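Local coordinates for dihydropteridine reductase (Caenorhabditis elegans, PDB 1OOE), which probably reduces quinonoid dihydrobiopterin to tetrahydrobiopterin with NADH or NADPH, as a homodimeric member of the short-chain dehydrogenase/reductase family, at residues 51-64 and 105-118. Residues are numbered along the deposited sequence; the frame is centred on the assembly and turned at random.
Sequences KNWTEQEQSILEQT and VWSSAIAAKLATTH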
loop_
_atom_site.group_PDB
_atom_site.type_symbol
_atom_site.label_atom_id
_atom_site.label_comp_id
_atom_site.label_asym_id
_atom_site.label_seq_id
_atom_site.Cartn_x
_atom_site.Cartn_y
_atom_site.Cartn_z
ATOM N N LYS A 51 -0.555 1.887 -20.455
ATOM C CA LYS A 51 0.703 1.199 -20.168
ATOM C C LYS A 51 0.785 0.759 -18.708
ATOM O O LYS A 51 0.149 1.363 -17.835
ATOM C CB LYS A 51 1.885 2.117 -20.501
ATOM C CG LYS A 51 1.954 2.475 -21.977
ATOM C CD LYS A 51 3.193 3.274 -22.311
ATOM C CE LYS A 51 3.330 3.451 -23.815
ATOM N NZ LYS A 51 4.622 4.095 -24.161
ATOM N N ASN A 52 1.554 -0.298 -18.442
ATOM C CA ASN A 52 1.694 -0.785 -17.070
ATOM C C ASN A 52 2.655 0.093 -16.272
ATOM O O ASN A 52 3.194 1.064 -16.799
ATOM C CB ASN A 52 2.136 -2.263 -17.029
ATOM C CG ASN A 52 3.466 -2.514 -17.719
ATOM O OD1 ASN A 52 4.430 -1.772 -17.538
ATOM N ND2 ASN A 52 3.527 -3.590 -18.500
ATOM N N TRP A 53 2.866 -0.252 -15.005
ATOM C CA TRP A 53 3.717 0.537 -14.116
ATOM C C TRP A 53 5.130 0.773 -14.645
ATOM O O TRP A 53 5.572 1.916 -14.741
ATOM C CB TRP A 53 3.792 -0.130 -12.738
ATOM C CG TRP A 53 4.110 0.810 -11.594
ATOM C CD1 TRP A 53 4.561 2.102 -11.678
ATOM C CD2 TRP A 53 4.014 0.511 -10.197
ATOM N NE1 TRP A 53 4.750 2.621 -10.414
ATOM C CE2 TRP A 53 4.421 1.665 -9.489
ATOM C CE3 TRP A 53 3.620 -0.623 -9.474
ATOM C CZ2 TRP A 53 4.448 1.715 -8.090
ATOM C CZ3 TRP A 53 3.645 -0.573 -8.090
ATOM C CH2 TRP A 53 4.056 0.588 -7.410
ATOM N N THR A 54 5.838 -0.302 -14.987
ATOM C CA THR A 54 7.201 -0.163 -15.487
ATOM C C THR A 54 7.250 0.550 -16.837
ATOM O O THR A 54 8.186 1.300 -17.113
ATOM C CB THR A 54 7.920 -1.537 -15.580
ATOM O OG1 THR A 54 7.128 -2.451 -16.349
ATOM C CG2 THR A 54 8.143 -2.111 -14.189
ATOM N N GLU A 55 6.241 0.332 -17.677
ATOM C CA GLU A 55 6.202 1.001 -18.975
ATOM C C GLU A 55 6.010 2.501 -18.750
ATOM O O GLU A 55 6.618 3.324 -19.434
ATOM C CB GLU A 55 5.061 0.447 -19.841
ATOM C CG GLU A 55 5.265 -0.993 -20.304
ATOM C CD GLU A 55 4.104 -1.510 -21.142
ATOM O OE1 GLU A 55 2.940 -1.375 -20.702
ATOM O OE2 GLU A 55 4.351 -2.059 -22.238
ATOM N N GLN A 56 5.161 2.859 -17.788
ATOM C CA GLN A 56 4.931 4.268 -17.489
ATOM C C GLN A 56 6.198 4.905 -16.927
ATOM O O GLN A 56 6.552 6.024 -17.300
ATOM C CB GLN A 56 3.776 4.432 -16.496
ATOM C CG GLN A 56 2.419 4.633 -17.154
ATOM C CD GLN A 56 1.332 4.932 -16.143
ATOM O OE1 GLN A 56 1.550 5.678 -15.188
ATOM N NE2 GLN A 56 0.149 4.360 -16.351
ATOM N N GLU A 57 6.883 4.192 -16.036
ATOM C CA GLU A 57 8.119 4.710 -15.460
ATOM C C GLU A 57 9.115 5.028 -16.571
ATOM O O GLU A 57 9.643 6.136 -16.653
ATOM C CB GLU A 57 8.770 3.695 -14.510
ATOM C CG GLU A 57 10.164 4.150 -14.062
ATOM C CD GLU A 57 10.991 3.070 -13.395
ATOM O OE1 GLU A 57 10.806 1.876 -13.711
ATOM O OE2 GLU A 57 11.852 3.426 -12.565
ATOM N N GLN A 58 9.360 4.049 -17.434
ATOM C CA GLN A 58 10.316 4.233 -18.517
ATOM C C GLN A 58 9.993 5.429 -19.400
ATOM O O GLN A 58 10.861 6.255 -19.679
ATOM C CB GLN A 58 10.394 2.969 -19.381
ATOM C CG GLN A 58 11.505 3.023 -20.422
ATOM C CD GLN A 58 11.641 1.725 -21.193
ATOM O OE1 GLN A 58 11.715 0.648 -20.602
ATOM N NE2 GLN A 58 11.686 1.822 -22.515
ATOM N N SER A 59 8.739 5.530 -19.830
ATOM C CA SER A 59 8.329 6.622 -20.704
ATOM C C SER A 59 8.445 7.984 -20.033
ATOM O O SER A 59 8.968 8.928 -20.620
ATOM C CB SER A 59 6.891 6.410 -21.178
ATOM O OG SER A 59 6.520 7.411 -22.107
ATOM N N ILE A 60 7.959 8.082 -18.802
ATOM C CA ILE A 60 8.016 9.340 -18.073
ATOM C C ILE A 60 9.466 9.757 -17.811
ATOM O O ILE A 60 9.827 10.921 -17.989
ATOM C CB ILE A 60 7.235 9.232 -16.743
ATOM C CG1 ILE A 60 5.740 9.062 -17.044
ATOM C CG2 ILE A 60 7.448 10.480 -15.901
ATOM C CD1 ILE A 60 4.906 8.644 -15.838
ATOM N N LEU A 61 10.304 8.805 -17.413
ATOM C CA LEU A 61 11.707 9.116 -17.155
ATOM C C LEU A 61 12.434 9.534 -18.431
ATOM O O LEU A 61 13.217 10.483 -18.421
ATOM C CB LEU A 61 12.422 7.920 -16.522
ATOM C CG LEU A 61 12.429 7.859 -14.991
ATOM C CD1 LEU A 61 11.008 7.935 -14.458
ATOM C CD2 LEU A 61 13.117 6.580 -14.535
ATOM N N GLU A 62 12.178 8.835 -19.531
ATOM C CA GLU A 62 12.841 9.179 -20.785
ATOM C C GLU A 62 12.474 10.587 -21.225
ATOM O O GLU A 62 13.345 11.373 -21.591
ATOM C CB GLU A 62 12.470 8.187 -21.895
ATOM C CG GLU A 62 12.924 6.760 -21.638
ATOM C CD GLU A 62 12.558 5.811 -22.769
ATOM O OE1 GLU A 62 11.439 5.932 -23.315
ATOM O OE2 GLU A 62 13.384 4.937 -23.103
ATOM N N GLN A 63 11.183 10.904 -21.184
ATOM C CA GLN A 63 10.710 12.221 -21.596
ATOM C C GLN A 63 11.212 13.343 -20.703
ATOM O O GLN A 63 11.550 14.426 -21.185
ATOM C CB GLN A 63 9.185 12.255 -21.617
ATOM C CG GLN A 63 8.551 11.372 -22.665
ATOM C CD GLN A 63 7.044 11.454 -22.617
ATOM O OE1 GLN A 63 6.458 12.487 -22.944
ATOM N NE2 GLN A 63 6.408 10.373 -22.187
ATOM N N THR A 64 11.252 13.096 -19.399
ATOM C CA THR A 64 11.712 14.122 -18.470
ATOM C C THR A 64 13.205 14.391 -18.652
ATOM O O THR A 64 13.648 15.545 -18.604
ATOM C CB THR A 64 11.425 13.715 -17.011
ATOM O OG1 THR A 64 10.010 13.543 -16.843
ATOM C CG2 THR A 64 11.912 14.791 -16.045
ATOM N N VAL A 105 -0.503 5.188 -5.822
ATOM C CA VAL A 105 0.790 4.547 -5.619
ATOM C C VAL A 105 1.723 4.618 -6.827
ATOM O O VAL A 105 2.903 4.924 -6.677
ATOM C CB VAL A 105 0.613 3.071 -5.190
ATOM C CG1 VAL A 105 1.973 2.408 -5.007
ATOM C CG2 VAL A 105 -0.173 3.008 -3.885
ATOM N N TRP A 106 1.209 4.340 -8.018
ATOM C CA TRP A 106 2.054 4.393 -9.213
ATOM C C TRP A 106 2.674 5.781 -9.392
ATOM O O TRP A 106 3.884 5.909 -9.595
ATOM C CB TRP A 106 1.241 4.043 -10.462
ATOM C CG TRP A 106 0.913 2.577 -10.632
ATOM C CD1 TRP A 106 0.830 1.627 -9.654
ATOM C CD2 TRP A 106 0.569 1.921 -11.860
ATOM N NE1 TRP A 106 0.451 0.418 -10.198
ATOM C CE2 TRP A 106 0.284 0.573 -11.550
ATOM C CE3 TRP A 106 0.470 2.345 -13.193
ATOM C CZ2 TRP A 106 -0.094 -0.360 -12.530
ATOM C CZ3 TRP A 106 0.092 1.416 -14.166
ATOM C CH2 TRP A 106 -0.184 0.082 -13.824
ATOM N N SER A 107 1.840 6.813 -9.316
ATOM C CA SER A 107 2.297 8.191 -9.484
ATOM C C SER A 107 3.279 8.634 -8.407
ATOM O O SER A 107 4.331 9.203 -8.712
ATOM C CB SER A 107 1.095 9.142 -9.518
ATOM O OG SER A 107 0.297 9.008 -8.352
ATOM N N SER A 108 2.945 8.370 -7.147
ATOM C CA SER A 108 3.823 8.754 -6.047
ATOM C C SER A 108 5.195 8.123 -6.195
ATOM O O SER A 108 6.205 8.767 -5.952
ATOM C CB SER A 108 3.223 8.331 -4.703
ATOM O OG SER A 108 2.035 9.044 -4.431
ATOM N N ALA A 109 5.223 6.854 -6.587
ATOM C CA ALA A 109 6.487 6.143 -6.750
ATOM C C ALA A 109 7.309 6.693 -7.910
ATOM O O ALA A 109 8.524 6.828 -7.797
ATOM C CB ALA A 109 6.229 4.663 -6.953
ATOM N N ILE A 110 6.657 6.991 -9.029
ATOM C CA ILE A 110 7.376 7.532 -10.180
ATOM C C ILE A 110 7.859 8.945 -9.854
ATOM O O ILE A 110 8.947 9.350 -10.271
ATOM C CB ILE A 110 6.489 7.523 -11.452
ATOM C CG1 ILE A 110 6.208 6.072 -11.858
ATOM C CG2 ILE A 110 7.190 8.258 -12.596
ATOM C CD1 ILE A 110 5.295 5.913 -13.055
ATOM N N ALA A 111 7.070 9.694 -9.087
ATOM C CA ALA A 111 7.489 11.039 -8.700
ATOM C C ALA A 111 8.762 10.918 -7.855
ATOM O O ALA A 111 9.707 11.702 -8.012
ATOM C CB ALA A 111 6.381 11.738 -7.899
ATOM N N ALA A 112 8.791 9.927 -6.966
ATOM C CA ALA A 112 9.958 9.710 -6.116
ATOM C C ALA A 112 11.172 9.347 -6.970
ATOM O O ALA A 112 12.267 9.858 -6.749
ATOM C CB ALA A 112 9.677 8.601 -5.096
ATOM N N LYS A 113 10.974 8.460 -7.943
ATOM C CA LYS A 113 12.063 8.050 -8.831
ATOM C C LYS A 113 12.618 9.273 -9.561
ATOM O O LYS A 113 13.834 9.410 -9.728
ATOM C CB LYS A 113 11.561 7.021 -9.855
ATOM C CG LYS A 113 12.663 6.444 -10.753
ATOM C CD LYS A 113 13.698 5.672 -9.943
ATOM C CE LYS A 113 14.841 5.183 -10.823
ATOM N NZ LYS A 113 15.770 4.298 -10.071
ATOM N N LEU A 114 11.728 10.158 -10.001
ATOM C CA LEU A 114 12.152 11.369 -10.699
ATOM C C LEU A 114 13.008 12.237 -9.781
ATOM O O LEU A 114 14.011 12.807 -10.210
ATOM C CB LEU A 114 10.932 12.165 -11.178
ATOM C CG LEU A 114 10.186 11.584 -12.381
ATOM C CD1 LEU A 114 8.838 12.283 -12.556
ATOM C CD2 LEU A 114 11.040 11.745 -13.625
ATOM N N ALA A 115 12.617 12.317 -8.512
ATOM C CA ALA A 115 13.345 13.125 -7.538
ATOM C C ALA A 115 14.760 12.616 -7.279
ATOM O O ALA A 115 15.703 13.401 -7.198
ATOM C CB ALA A 115 12.566 13.181 -6.227
ATOM N N THR A 116 14.913 11.304 -7.137
ATOM C CA THR A 116 16.231 10.739 -6.884
ATOM C C THR A 116 17.148 11.007 -8.069
ATOM O O THR A 116 18.369 11.068 -7.923
ATOM C CB THR A 116 16.159 9.215 -6.633
ATOM O OG1 THR A 116 15.621 8.559 -7.786
ATOM C CG2 THR A 116 15.281 8.917 -5.429
ATOM N N THR A 117 16.541 11.203 -9.235
ATOM C CA THR A 117 17.281 11.451 -10.462
ATOM C C THR A 117 17.527 12.926 -10.777
ATOM O O THR A 117 18.640 13.324 -11.124
ATOM C CB THR A 117 16.541 10.862 -11.693
ATOM O OG1 THR A 117 16.241 9.476 -11.480
ATOM C CG2 THR A 117 17.399 11.006 -12.939
ATOM N N HIS A 118 16.483 13.735 -10.636
ATOM C CA HIS A 118 16.552 15.141 -11.007
ATOM C C HIS A 118 16.468 16.236 -9.947
ATOM O O HIS A 118 16.703 17.399 -10.262
ATOM C CB HIS A 118 15.467 15.401 -12.051
ATOM C CG HIS A 118 15.531 14.476 -13.225
ATOM N ND1 HIS A 118 16.527 14.550 -14.173
ATOM C CD2 HIS A 118 14.735 13.445 -13.595
ATOM C CE1 HIS A 118 16.343 13.606 -15.079
ATOM N NE2 HIS A 118 15.261 12.921 -14.752
HETATM O O HOH W 1 13.116 2.204 -10.693
HETATM O O HOH W 2 14.394 10.773 -16.037
#
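Trp53 and Trp106 stack face to face: their five-membered rings have centroids 3.8 Å apart and planes only 10° from parallel. Each indole also receives the other's CB over that same face, a reciprocal CH-pi pair in which Trp53 CB stands 3.8 Å from the centroid of the Trp106 six-membered ring. At the edge of Trp53, near its plane, lie Ala109 CB and Ile110 CG1; in the plane of Trp106 lie Lys51 O and Gln56 NE2, and this amide nitrogen gives Lys51 O a weak hydrogen bond. With CG anti to the backbone N (chi1 -155°), Trp53 reaches across as a knob among Val105, Trp106, Ala109 and Ile110. An alanine here would probably leave the stacked face of Trp106 without its mate and open a gap beside Ala109 CB. Asn52, the N-cap, forms a capping box with Glu55: Glu55 N donates to Asn52 OD1 at 2.8 Å and Asn52 N to Glu55 OE1 at 2.9 Å.

Ile110 is the returning knob, among Gln56, Glu57, Ile60 and Leu61; its CD1 lies 3.9 Å from Ile60 CD1. Farther along, Leu114 CD2 touches both Leu61 CD1 (3.9 Å) and Thr64 OG1. Polar links run through water: one molecule bridges Leu61 O and His118 NE2, while Lys113 NZ, hydrogen-bonded to Ser90 O of the second subunit, has another between it and Glu57 OE2, weakly held on the lysine side.

The axes of 53-64 and 105-118 approach to 10.5 Å and cross at -38°, and Ile60, Thr64 and Leu114 all rest on Ile33 of strand 28-34. Such neighbouring, roughly parallel helices on one face of the parallel part of the sheet are characteristic of the Rossmann fold of short-chain dehydrogenases.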